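Local atomic coordinates of xylulose kinase (Escherichia coli, PDB entry 2ITM), a protein that phosphorylates D-xylulose to D-xylulose 5-phosphate at the expense of ATP, working as a homodimeric carbohydrate kinase of the FGGY family. Residues Pro326-Pro331 and Val369-Ala374. Numbering follows the deposited sequence.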
ATOM      1  N   PRO A 326       5.427   5.849  14.967  1.00 40.55           N
ATOM      2  CA  PRO A 326       6.211   5.136  13.941  1.00 34.10           C
ATOM      3  C   PRO A 326       5.328   4.746  12.772  1.00 31.54           C
ATOM      4  O   PRO A 326       4.204   4.313  12.976  1.00 31.34           O
ATOM      5  CB  PRO A 326       6.698   3.898  14.685  1.00 39.20           C
ATOM      6  CG  PRO A 326       6.620   4.260  16.103  1.00 42.87           C
ATOM      7  CD  PRO A 326       5.437   5.133  16.249  1.00 43.30           C
ATOM      8  N   VAL A 327       5.843   4.938  11.568  1.00 37.49           N
ATOM      9  CA  VAL A 327       5.479   4.149  10.408  1.00 32.07           C
ATOM     10  C   VAL A 327       6.303   2.886  10.404  1.00 33.94           C
ATOM     11  O   VAL A 327       7.469   2.912  10.745  1.00 28.07           O
ATOM     12  CB  VAL A 327       5.810   4.898   9.119  1.00 38.97           C
ATOM     13  CG1 VAL A 327       5.249   4.190   7.944  1.00 33.36           C
ATOM     14  CG2 VAL A 327       5.297   6.287   9.177  1.00 36.66           C
ATOM     15  N   TRP A 328       5.689   1.783  10.004  1.00 30.63           N
ATOM     16  CA  TRP A 328       6.398   0.527   9.878  1.00 25.68           C
ATOM     17  C   TRP A 328       6.526   0.094   8.420  1.00 28.20           C
ATOM     18  O   TRP A 328       5.539  -0.100   7.733  1.00 28.51           O
ATOM     19  CB  TRP A 328       5.735  -0.555  10.728  1.00 32.00           C
ATOM     20  CG  TRP A 328       5.610  -0.174  12.155  1.00 40.12           C
ATOM     21  CD1 TRP A 328       4.591   0.500  12.726  1.00 34.17           C
ATOM     22  CD2 TRP A 328       6.547  -0.435  13.197  1.00 25.61           C
ATOM     23  NE1 TRP A 328       4.826   0.683  14.060  1.00 24.51           N
ATOM     24  CE2 TRP A 328       6.026   0.112  14.375  1.00 37.05           C
ATOM     25  CE3 TRP A 328       7.780  -1.084  13.257  1.00 28.11           C
ATOM     26  CZ2 TRP A 328       6.697   0.044  15.584  1.00 28.85           C
ATOM     27  CZ3 TRP A 328       8.435  -1.155  14.454  1.00 25.98           C
ATOM     28  CH2 TRP A 328       7.895  -0.597  15.602  1.00 28.07           C
ATOM     29  N   PHE A 329       7.760  -0.056   7.964  1.00 27.85           N
ATOM     30  CA  PHE A 329       8.027  -0.617   6.650  1.00 22.17           C
ATOM     31  C   PHE A 329       8.405  -2.079   6.755  1.00 26.95           C
ATOM     32  O   PHE A 329       9.373  -2.423   7.405  1.00 24.15           O
ATOM     33  CB  PHE A 329       9.120   0.183   5.934  1.00 20.24           C
ATOM     34  CG  PHE A 329       9.451  -0.319   4.558  1.00 18.70           C
ATOM     35  CD1 PHE A 329       8.555  -0.194   3.524  1.00 27.21           C
ATOM     36  CD2 PHE A 329      10.672  -0.890   4.294  1.00 26.84           C
ATOM     37  CE1 PHE A 329       8.868  -0.633   2.275  1.00 17.63           C
ATOM     38  CE2 PHE A 329      10.984  -1.336   3.047  1.00 24.92           C
ATOM     39  CZ  PHE A 329      10.076  -1.209   2.037  1.00 30.75           C
ATOM     40  N   LEU A 330       7.629  -2.942   6.118  1.00 20.01           N
ATOM     41  CA  LEU A 330       7.926  -4.354   6.129  1.00 20.96           C
ATOM     42  C   LEU A 330       8.321  -4.872   4.752  1.00 20.14           C
ATOM     43  O   LEU A 330       7.486  -5.051   3.883  1.00 23.96           O
ATOM     44  CB  LEU A 330       6.769  -5.148   6.736  1.00 27.80           C
ATOM     45  CG  LEU A 330       6.125  -4.606   8.017  1.00 25.57           C
ATOM     46  CD1 LEU A 330       4.730  -5.076   8.176  1.00 20.91           C
ATOM     47  CD2 LEU A 330       6.918  -4.920   9.232  1.00 24.15           C
ATOM     48  N   PRO A 331       9.615  -5.091   4.567  1.00 24.93           N
ATOM     49  CA  PRO A 331      10.120  -5.569   3.293  1.00 20.14           C
ATOM     50  C   PRO A 331      10.180  -7.076   3.268  1.00 26.12           C
ATOM     51  O   PRO A 331      10.754  -7.698   4.140  1.00 26.82           O
ATOM     52  CB  PRO A 331      11.496  -4.979   3.231  1.00 23.76           C
ATOM     53  CG  PRO A 331      11.924  -4.892   4.649  1.00 35.49           C
ATOM     54  CD  PRO A 331      10.697  -4.938   5.522  1.00 29.59           C
ATOM     55  N   VAL A 369      14.258  -2.066   6.633  1.00 22.93           N
ATOM     56  CA  VAL A 369      15.307  -2.817   5.991  1.00 15.79           C
ATOM     57  C   VAL A 369      16.353  -3.245   7.010  1.00 17.04           C
ATOM     58  O   VAL A 369      16.762  -4.385   7.037  1.00 20.78           O
ATOM     59  CB  VAL A 369      15.959  -2.033   4.846  1.00 26.88           C
ATOM     60  CG1 VAL A 369      17.127  -2.806   4.287  1.00 26.73           C
ATOM     61  CG2 VAL A 369      14.958  -1.729   3.771  1.00 11.09           C
ATOM     62  N   GLY A 370      16.768  -2.314   7.851  1.00 19.61           N
ATOM     63  CA  GLY A 370      17.617  -2.625   8.983  1.00 24.40           C
ATOM     64  C   GLY A 370      17.131  -3.786   9.820  1.00 15.35           C
ATOM     65  O   GLY A 370      17.875  -4.700  10.101  1.00 25.95           O
ATOM     66  N   TYR A 371      15.865  -3.738  10.215  1.00 28.41           N
ATOM     67  CA  TYR A 371      15.280  -4.765  11.060  1.00 27.68           C
ATOM     68  C   TYR A 371      15.321  -6.141  10.391  1.00 31.49           C
ATOM     69  O   TYR A 371      15.663  -7.128  11.016  1.00 16.50           O
ATOM     70  CB  TYR A 371      13.846  -4.412  11.441  1.00 19.36           C
ATOM     71  CG  TYR A 371      13.668  -3.161  12.270  1.00 14.40           C
ATOM     72  CD1 TYR A 371      14.618  -2.753  13.189  1.00 29.74           C
ATOM     73  CD2 TYR A 371      12.542  -2.390  12.125  1.00 33.09           C
ATOM     74  CE1 TYR A 371      14.445  -1.617  13.924  1.00 17.66           C
ATOM     75  CE2 TYR A 371      12.360  -1.251  12.855  1.00 22.24           C
ATOM     76  CZ  TYR A 371      13.310  -0.865  13.755  1.00 20.50           C
ATOM     77  OH  TYR A 371      13.100   0.267  14.471  1.00 23.88           O
ATOM     78  N   ALA A 372      14.954  -6.166   9.115  1.00 22.14           N
ATOM     79  CA  ALA A 372      15.027  -7.357   8.289  1.00 27.03           C
ATOM     80  C   ALA A 372      16.432  -7.964   8.227  1.00 30.66           C
ATOM     81  O   ALA A 372      16.614  -9.141   8.480  1.00 20.88           O
ATOM     82  CB  ALA A 372      14.515  -7.058   6.911  1.00 13.36           C
ATOM     83  N   LEU A 373      17.411  -7.132   7.904  1.00 22.95           N
ATOM     84  CA  LEU A 373      18.787  -7.565   7.782  1.00 17.96           C
ATOM     85  C   LEU A 373      19.345  -8.155   9.074  1.00 27.20           C
ATOM     86  O   LEU A 373      20.054  -9.138   9.050  1.00 26.19           O
ATOM     87  CB  LEU A 373      19.671  -6.425   7.284  1.00 25.04           C
ATOM     88  CG  LEU A 373      19.427  -5.918   5.860  1.00 36.41           C
ATOM     89  CD1 LEU A 373      20.268  -4.718   5.542  1.00 18.91           C
ATOM     90  CD2 LEU A 373      19.599  -7.008   4.826  1.00 34.76           C
ATOM     91  N   ALA A 374      19.014  -7.538  10.199  1.00 26.57           N
ATOM     92  CA  ALA A 374      19.469  -7.994  11.501  1.00 14.21           C
ATOM     93  C   ALA A 374      18.894  -9.354  11.873  1.00 16.27           C
ATOM     94  O   ALA A 374      19.599 -10.211  12.378  1.00 23.76           O
ATOM     95  CB  ALA A 374      19.140  -6.978  12.557  1.00 19.11           C
TER
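Trp-328 and Phe-329 reach Tyr-371 and Val-369 with the outer atoms of their rings. One face of the indole carries CB of Pro-326, 3.5 Å above the plane and displaced toward the rim, while Trp-328 CZ3, on the six-membered ring, makes an apolar contact of 4.2 Å with Tyr-371 CE2. Phe-329 has CG anti to its backbone N (chi1 -179°), and its ring takes Val-369 at the edge, near the ring plane, Phe-329 CE2 lying 4.1 Å from Val-369 CG2. These two side chains run side by side and point the same way. Over one face of the phenyl ring, again toward the rim, sits the backbone N of Pro-331.

Pro-331 bridges one helical turn: its CG is 4.1 Å from Ala-372 CB and 4.2 Å from the backbone N of Val-369. The axes of strand 328-331 and helix segment 369-374 approach to 8.0 Å and are inclined by 46°. Trp-328 and Leu-330 share backbone hydrogen bonds with Phe-350 and Val-348, respectively, of the antiparallel strand 345-353. Phe-472 of helix 459-479 adds its ring to that of Tyr-371, and Trp-402 of helix 400-410 touches Val-369.

The contact joins a two-stranded antiparallel sheet to a long helix within the C-terminal FGGY domain, away from the xylulose pocket. No hydrogen bond or salt bridge crosses it; the direct contact, with 203 Å² buried, is modest, nondirectional apolar packing, and Leu-292 and helix 459-479 each touch both segments.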